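Local coordinates for protein possible prolidase (Bifidobacterium longum NCC2705, PDB 2P9B) that is a putative prolidase of the amidohydrolase family, thought to hydrolyse carbon-nitrogen bonds, at residues Val47-Ser50 and Ile51-Ser54; Thr392-Glu396 and Val397-Ala401; Asn407-Pro410 and Leu411-Leu414; Asn382-Leu386 and Gly387-Glu391. One frame throughout, in Å; residues are numbered along the deposited sequence.

Interaction 1: Val47-Ser50 and Ile51-Ser54; sequences VAPS and IETS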
# COMPACT_ATOMS: atom_id res chain seq x y z
N VAL A 47 13.89 -17.30 -14.45
CA VAL A 47 12.50 -17.68 -14.21
C VAL A 47 12.18 -18.60 -15.39
O VAL A 47 11.91 -18.12 -16.49
CB VAL A 47 11.54 -16.48 -14.24
CG1 VAL A 47 10.11 -16.97 -14.03
CG2 VAL A 47 11.91 -15.48 -13.16
N ALA A 48 12.23 -19.90 -15.17
CA ALA A 48 11.98 -20.83 -16.26
C ALA A 48 11.50 -22.20 -15.79
O ALA A 48 11.59 -22.52 -14.60
CB ALA A 48 13.25 -20.99 -17.08
N PRO A 49 10.97 -23.02 -16.71
CA PRO A 49 10.49 -24.36 -16.36
C PRO A 49 11.58 -25.10 -15.59
O PRO A 49 12.74 -25.09 -15.98
CB PRO A 49 10.21 -24.99 -17.72
CG PRO A 49 9.74 -23.81 -18.53
CD PRO A 49 10.75 -22.74 -18.14
N SER A 50 11.20 -25.72 -14.49
CA SER A 50 12.14 -26.44 -13.65
C SER A 50 12.89 -27.54 -14.39
O SER A 50 14.09 -27.73 -14.19
CB SER A 50 11.40 -27.06 -12.45
OG SER A 50 10.76 -26.06 -11.68
N ILE A 51 12.19 -28.25 -15.26
CA ILE A 51 12.81 -29.35 -16.00
C ILE A 51 14.04 -28.95 -16.80
O ILE A 51 14.93 -29.77 -17.01
CB ILE A 51 11.78 -30.02 -16.93
CG1 ILE A 51 12.33 -31.34 -17.47
CG2 ILE A 51 11.44 -29.09 -18.08
CD1 ILE A 51 11.30 -32.17 -18.21
N GLU A 52 14.10 -27.70 -17.25
CA GLU A 52 15.24 -27.26 -18.05
C GLU A 52 16.19 -26.34 -17.30
O GLU A 52 17.18 -25.86 -17.87
CB GLU A 52 14.74 -26.52 -19.30
CG GLU A 52 13.88 -25.31 -18.98
CD GLU A 52 13.44 -24.54 -20.21
OE1 GLU A 52 12.94 -25.16 -21.17
OE2 GLU A 52 13.58 -23.30 -20.21
N THR A 53 15.91 -26.10 -16.03
CA THR A 53 16.74 -25.20 -15.25
C THR A 53 17.64 -25.90 -14.25
O THR A 53 17.16 -26.51 -13.30
CB THR A 53 15.86 -24.18 -14.50
OG1 THR A 53 14.98 -23.54 -15.43
CG2 THR A 53 16.73 -23.12 -13.83
N SER A 54 18.95 -25.83 -14.49
CA SER A 54 19.91 -26.45 -13.60
C SER A 54 20.25 -25.46 -12.49
O SER A 54 20.38 -24.26 -12.75
CB SER A 54 21.18 -26.84 -14.36
OG SER A 54 21.81 -25.69 -14.90

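Interaction 2: Thr392-Glu396 and Val397-Ala401; sequences TGSLE and VGKSA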
# COMPACT_ATOMS: atom_id res chain seq x y z
N THR A 392 10.70 -3.84 -8.56
CA THR A 392 9.85 -4.84 -7.91
C THR A 392 8.44 -4.88 -8.48
O THR A 392 8.12 -4.14 -9.41
CB THR A 392 9.79 -4.58 -6.38
OG1 THR A 392 9.16 -5.69 -5.73
CG2 THR A 392 9.02 -3.30 -6.07
N GLY A 393 7.60 -5.76 -7.94
CA GLY A 393 6.23 -5.84 -8.41
C GLY A 393 5.91 -6.97 -9.38
O GLY A 393 4.74 -7.17 -9.72
N SER A 394 6.93 -7.68 -9.84
CA SER A 394 6.72 -8.79 -10.76
C SER A 394 7.93 -9.71 -10.69
O SER A 394 9.04 -9.28 -10.36
CB SER A 394 6.52 -8.29 -12.19
OG SER A 394 7.68 -7.64 -12.68
N LEU A 395 7.71 -10.99 -10.99
CA LEU A 395 8.78 -11.96 -10.96
C LEU A 395 9.46 -12.04 -12.31
O LEU A 395 9.22 -12.96 -13.09
CB LEU A 395 8.23 -13.32 -10.56
CG LEU A 395 7.48 -13.32 -9.23
CD1 LEU A 395 6.97 -14.72 -8.93
CD2 LEU A 395 8.40 -12.84 -8.13
N GLU A 396 10.30 -11.05 -12.58
CA GLU A 396 11.03 -10.97 -13.83
C GLU A 396 12.51 -10.80 -13.58
O GLU A 396 12.92 -10.16 -12.61
CB GLU A 396 10.50 -9.81 -14.66
CG GLU A 396 9.08 -10.00 -15.15
CD GLU A 396 8.58 -8.82 -15.93
OE1 GLU A 396 8.25 -7.78 -15.32
OE2 GLU A 396 8.52 -8.91 -17.18
N VAL A 397 13.32 -11.37 -14.47
CA VAL A 397 14.77 -11.30 -14.37
C VAL A 397 15.25 -9.85 -14.23
O VAL A 397 14.80 -8.97 -14.97
CB VAL A 397 15.43 -11.93 -15.62
CG1 VAL A 397 16.95 -11.78 -15.56
CG2 VAL A 397 15.06 -13.40 -15.71
N GLY A 398 16.14 -9.62 -13.28
CA GLY A 398 16.67 -8.29 -13.06
C GLY A 398 16.02 -7.56 -11.90
O GLY A 398 16.63 -6.66 -11.31
N LYS A 399 14.79 -7.94 -11.57
CA LYS A 399 14.08 -7.29 -10.48
C LYS A 399 14.42 -7.90 -9.12
O LYS A 399 14.95 -9.01 -9.03
CB LYS A 399 12.57 -7.36 -10.70
CG LYS A 399 12.08 -6.52 -11.87
CD LYS A 399 10.58 -6.28 -11.75
CE LYS A 399 10.03 -5.60 -12.99
NZ LYS A 399 10.77 -4.36 -13.33
N SER A 400 14.13 -7.14 -8.07
CA SER A 400 14.39 -7.57 -6.70
C SER A 400 13.65 -8.87 -6.40
O SER A 400 12.50 -9.04 -6.80
CB SER A 400 13.93 -6.48 -5.73
OG SER A 400 14.40 -6.72 -4.41
N ALA A 401 14.30 -9.78 -5.70
CA ALA A 401 13.67 -11.05 -5.38
C ALA A 401 12.68 -10.91 -4.22
O ALA A 401 12.94 -11.38 -3.11
CB ALA A 401 14.73 -12.10 -5.05
O HOH W 1 10.14 -8.17 -8.00

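Interaction 3: Asn407-Pro410 and Leu411-Leu414; sequences NANP and LDDL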
# COMPACT_ATOMS: atom_id res chain seq x y z
N ASN A 407 0.49 -21.60 0.14
CA ASN A 407 0.14 -23.01 0.20
C ASN A 407 -1.01 -23.37 -0.74
O ASN A 407 -1.32 -24.54 -0.94
CB ASN A 407 -0.20 -23.40 1.64
CG ASN A 407 1.03 -23.45 2.53
OD1 ASN A 407 0.99 -23.00 3.68
ND2 ASN A 407 2.11 -24.00 2.02
N ALA A 408 -1.65 -22.35 -1.30
CA ALA A 408 -2.77 -22.57 -2.22
C ALA A 408 -2.82 -21.44 -3.24
O ALA A 408 -2.13 -20.43 -3.08
CB ALA A 408 -4.08 -22.65 -1.44
N ASN A 409 -3.63 -21.61 -4.28
CA ASN A 409 -3.75 -20.61 -5.33
C ASN A 409 -4.73 -19.50 -4.96
O ASN A 409 -5.93 -19.74 -4.83
CB ASN A 409 -4.20 -21.28 -6.63
CG ASN A 409 -4.10 -20.35 -7.83
OD1 ASN A 409 -4.09 -19.13 -7.68
ND2 ASN A 409 -4.02 -20.93 -9.02
N PRO A 410 -4.23 -18.26 -4.81
CA PRO A 410 -5.09 -17.13 -4.45
C PRO A 410 -6.11 -16.75 -5.53
O PRO A 410 -7.06 -16.04 -5.25
CB PRO A 410 -4.09 -16.01 -4.18
CG PRO A 410 -2.99 -16.31 -5.16
CD PRO A 410 -2.83 -17.82 -5.00
N LEU A 411 -5.90 -17.23 -6.75
CA LEU A 411 -6.84 -16.94 -7.83
C LEU A 411 -8.13 -17.72 -7.59
O LEU A 411 -9.21 -17.31 -8.04
CB LEU A 411 -6.24 -17.32 -9.18
CG LEU A 411 -5.19 -16.34 -9.73
CD1 LEU A 411 -4.45 -16.95 -10.91
CD2 LEU A 411 -5.89 -15.05 -10.12
N ASP A 412 -8.02 -18.83 -6.88
CA ASP A 412 -9.19 -19.66 -6.57
C ASP A 412 -9.83 -19.25 -5.26
O ASP A 412 -11.03 -19.46 -5.05
CB ASP A 412 -8.79 -21.14 -6.51
CG ASP A 412 -8.26 -21.65 -7.83
OD1 ASP A 412 -8.79 -21.24 -8.89
OD2 ASP A 412 -7.32 -22.47 -7.82
N ASP A 413 -9.03 -18.67 -4.37
CA ASP A 413 -9.52 -18.20 -3.07
C ASP A 413 -8.49 -17.23 -2.52
O ASP A 413 -7.39 -17.63 -2.14
CB ASP A 413 -9.67 -19.38 -2.09
CG ASP A 413 -10.47 -19.01 -0.85
OD1 ASP A 413 -10.35 -17.86 -0.37
OD2 ASP A 413 -11.21 -19.87 -0.34
N LEU A 414 -8.84 -15.95 -2.48
CA LEU A 414 -7.91 -14.94 -1.99
C LEU A 414 -7.48 -15.14 -0.54
O LEU A 414 -6.47 -14.58 -0.13
CB LEU A 414 -8.51 -13.54 -2.17
CG LEU A 414 -8.57 -13.08 -3.64
CD1 LEU A 414 -9.44 -11.84 -3.76
CD2 LEU A 414 -7.14 -12.80 -4.13
O HOH W 2 -5.38 -23.81 -9.74

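Interaction 4: Asn382-Leu386 and Gly387-Glu391; sequences NASIL and GVDAE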
# COMPACT_ATOMS: atom_id res chain seq x y z
N ASN A 382 0.46 -1.40 -7.95
CA ASN A 382 0.98 -0.72 -6.76
C ASN A 382 2.45 -0.32 -7.00
O ASN A 382 2.87 0.77 -6.63
CB ASN A 382 0.91 -1.63 -5.52
CG ASN A 382 -0.26 -1.31 -4.59
OD1 ASN A 382 -0.46 -1.99 -3.57
ND2 ASN A 382 -1.02 -0.27 -4.91
N ALA A 383 3.22 -1.21 -7.62
CA ALA A 383 4.63 -0.94 -7.89
C ALA A 383 4.76 0.29 -8.79
O ALA A 383 5.59 1.16 -8.53
CB ALA A 383 5.29 -2.15 -8.55
N SER A 384 3.96 0.36 -9.85
CA SER A 384 4.01 1.50 -10.75
C SER A 384 3.57 2.76 -10.02
O SER A 384 4.20 3.81 -10.14
CB SER A 384 3.10 1.27 -11.97
OG SER A 384 3.57 0.20 -12.76
N ILE A 385 2.50 2.66 -9.26
CA ILE A 385 1.99 3.80 -8.52
C ILE A 385 3.04 4.37 -7.57
O ILE A 385 3.21 5.58 -7.49
CB ILE A 385 0.72 3.43 -7.73
CG1 ILE A 385 -0.41 3.09 -8.71
CG2 ILE A 385 0.31 4.57 -6.81
CD1 ILE A 385 -1.67 2.57 -8.05
N LEU A 386 3.75 3.49 -6.87
CA LEU A 386 4.77 3.93 -5.92
C LEU A 386 6.11 4.26 -6.57
O LEU A 386 7.06 4.66 -5.88
CB LEU A 386 4.99 2.86 -4.84
CG LEU A 386 3.76 2.53 -3.99
CD1 LEU A 386 4.16 1.56 -2.88
CD2 LEU A 386 3.20 3.80 -3.38
N GLY A 387 6.18 4.10 -7.89
CA GLY A 387 7.40 4.41 -8.61
C GLY A 387 8.56 3.44 -8.43
O GLY A 387 9.72 3.82 -8.60
N VAL A 388 8.25 2.19 -8.10
CA VAL A 388 9.30 1.20 -7.90
C VAL A 388 9.16 -0.00 -8.84
O VAL A 388 9.76 -1.05 -8.61
CB VAL A 388 9.30 0.70 -6.44
CG1 VAL A 388 9.68 1.84 -5.50
CG2 VAL A 388 7.92 0.15 -6.07
N ASP A 389 8.38 0.16 -9.90
CA ASP A 389 8.15 -0.92 -10.85
C ASP A 389 9.41 -1.41 -11.56
O ASP A 389 9.44 -2.52 -12.07
CB ASP A 389 7.10 -0.51 -11.89
CG ASP A 389 7.44 0.79 -12.57
OD1 ASP A 389 7.49 1.84 -11.87
OD2 ASP A 389 7.65 0.78 -13.80
N ALA A 390 10.44 -0.58 -11.60
CA ALA A 390 11.67 -0.98 -12.26
C ALA A 390 12.40 -2.02 -11.42
O ALA A 390 13.15 -2.85 -11.95
CB ALA A 390 12.57 0.23 -12.49
N GLU A 391 12.18 -2.00 -10.11
CA GLU A 391 12.87 -2.93 -9.23
C GLU A 391 12.01 -4.00 -8.56
O GLU A 391 12.55 -4.98 -8.05
CB GLU A 391 13.64 -2.16 -8.16
CG GLU A 391 12.77 -1.47 -7.14
CD GLU A 391 13.56 -0.56 -6.22
OE1 GLU A 391 14.63 -0.99 -5.74
OE2 GLU A 391 13.11 0.58 -5.97
O HOH W 3 6.44 4.33 -12.27
O HOH W 4 4.58 1.88 -15.04

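Interaction 1: Val47-Ser50 and Ile51-Ser54
Glu-52 and Thr-53 close on Pro-49 from two sides. The extended side chain of Glu-52 runs back across the pyrrolidine ring at a slant: CG sits 3.9 Å from Pro-49 CB, and OE2 passes Pro-49 CD at 3.6 Å and comes near the methyl of Ala-48. In Glu-52 a first torsion of 58° sets CG between the backbone N and the carbonyl carbon, folding the chain back over the proline. Pro-49 O takes two bonds from opposite faces of its carbonyl plane, one from Glu-52 N at 3.2 Å and a shorter one from Thr-53 OG1 at 2.8 Å. Thr-53 N is bonded in turn to Ser-50 O (3.1 Å), and the two successive backbone bonds make a short 3-10 segment by which the chain leaves strand 44-49, an outermost strand of the four-stranded mixed sheet. Replacing Thr-53 by a valine would probably cost Pro-49 O its hydroxyl donor and leave the turn held by backbone bonds. Ser-50 OG hydrogen-bonds instead with Thr-35 OG1 and His-18 N. Thr-53 also rests on Thr-35 and Val-37 of strand 34-38, while its OG1 lies 3.5 Å from Ala-48 CB.

Interaction 2: Thr392-Glu396 and Val397-Ala401
The first torsion of Ser-394, 64°, places OG between the backbone N and the carbonyl carbon, where it meets the aliphatic end of Lys-399: CE lies 3.1 Å and CD 3.3 Å from Ser-394 OG. Lys-399 has CG anti to its carbonyl carbon and runs nearly straight until chi4, where a bend of -53° turns NZ aside to the backbone oxygen of Asp-389, with a weak bond to Ala-390 O. Glu-396 lies beside the lysine and points the same way, but its OE1 meets Lys-399 CE, at 3.7 Å, while NZ is 4.7 Å from OE1, close enough for the opposite charges probably to attract, but not a salt bridge. The carboxylate is instead fixed by Ser-394, whose hydroxyl donates to Glu-396 OE1 on the anti lone pair over 2.7 Å. An alanine in place of Ser-394 is likely to leave the Glu-396 carboxylate without this donor and freer to turn, with a gap beside the lysine methylenes. Backbone atoms close the other end of the contact: Lys-399 N donates to Glu-396 O at 3.1 Å, almost straight at 160°. Further round this loop, which joins helix 371-385 to strand 403-406, one water donates to both Ser-394 O and Ser-400 O, bridging its two limbs. Leu-395 centres an inverse gamma turn, and the chain then reverses through Glu-396 to Lys-399 in a type II beta turn with Gly-398 at its third position, where positive phi suits glycine.

Interaction 3: Asn407-Pro410 and Leu411-Leu414
Asn-409 meets Leu-411 and Asp-412 through both its side chain and its backbone, just after Asn-407 and Ala-408 have carried the chain out of strand 403-406. CG of Asn-409 stands anti to the backbone N (chi1 -169°), which brings OD1 forward to Leu-411 N at 2.8 Å; the N-H points well at it, 158°, though the donor sits above the amide plane. The same oxygen touches Leu-411 CB at 3.2 Å. Asp-412 crosses the same face of the amide at a slant, its OD2 3.5 Å from Asn-409 CB. Amide and carboxylate planes are turned 50° apart, and a water joins them, accepting from ND2 and donating to OD2. Asn-409 O in turn receives Asp-412 N at 3.1 Å and, weakly, Asp-413 N. Pro-410 follows and is buried against Leu-375 and Leu-417. Its O packs on Leu-414 CD2 at 3.4 Å, and its CA makes a CH...O contact with Asp-413 O at 3.3 Å. Leu-411 and Leu-414 lie against Leu-375 of helix 371-385, whereas Asp-412 and Asp-413 are exposed, and Asp-413 turns OD1 to Arg-415 N. The side-chain oxygen of Asn-409 bonded to the N-H two residues on is an Asx turn, and the backbone turn closed on Asn-409 O begins at the same residue; together they start the tight bend that takes the chain from strand 403-406 toward strand 422-425.

Interaction 4: Asn382-Leu386 and Gly387-Glu391
This is a helix C-terminal cap, a Schellman motif at the end of helix 371-385, where the chain turns into the loop leading to strand 403-406. Two backbone bonds reach back into the last turn. Val-388 N donates to Ala-383 O at 2.9 Å, with the donor tilted only 22° from the carbonyl plane, whereas Gly-387 N comes to Ser-384 O at 3.0 Å from well above it. Gly-387 makes the reversal with positive phi (73°); a beta carbon there would run into Leu-386 O. Beyond it, Val-388 folds CG2 back against the last helical turn, 4.3 Å from Ala-383 CB and 4.2 Å from Leu-386 CB, an apolar contact continued by Ala-383 and Leu-386 resting on Ile-74 of strand 68-78. On the more open side Asp-389 packs against Ser-384, with CB 3.7 Å from Ser-384 OG. The aspartate's first torsion, 53°, puts CG between the backbone N and the carbonyl carbon and holds the carboxylate beside the last turn. There its OD1 takes a bond of 2.7 Å from a water that also donates to Ser-384 O, 3.1 Å away.

In the fold
Along the chain the order is interaction 1, 4, 2, 3. Interactions 4 and 2 follow each other from the end of helix 371-385 through the loop to strand 403-406, with centres about 11 Å apart; Ser-400 N probably bonds Glu-391 O between them. Interaction 1 leaves the edge strand 44-49 of the four-stranded sheet, yet its Val-47 packs on Leu-395 and Val-397 of interaction 2, about 17 Å away between centres. Interaction 3, beyond strand 403-406, touches none of the others but packs on helix 371-385, which interaction 4 ends. In this member of the TIM-barrel clan, interaction 2 thus bridges strand 44-49 and the chain that follows helix 371-385.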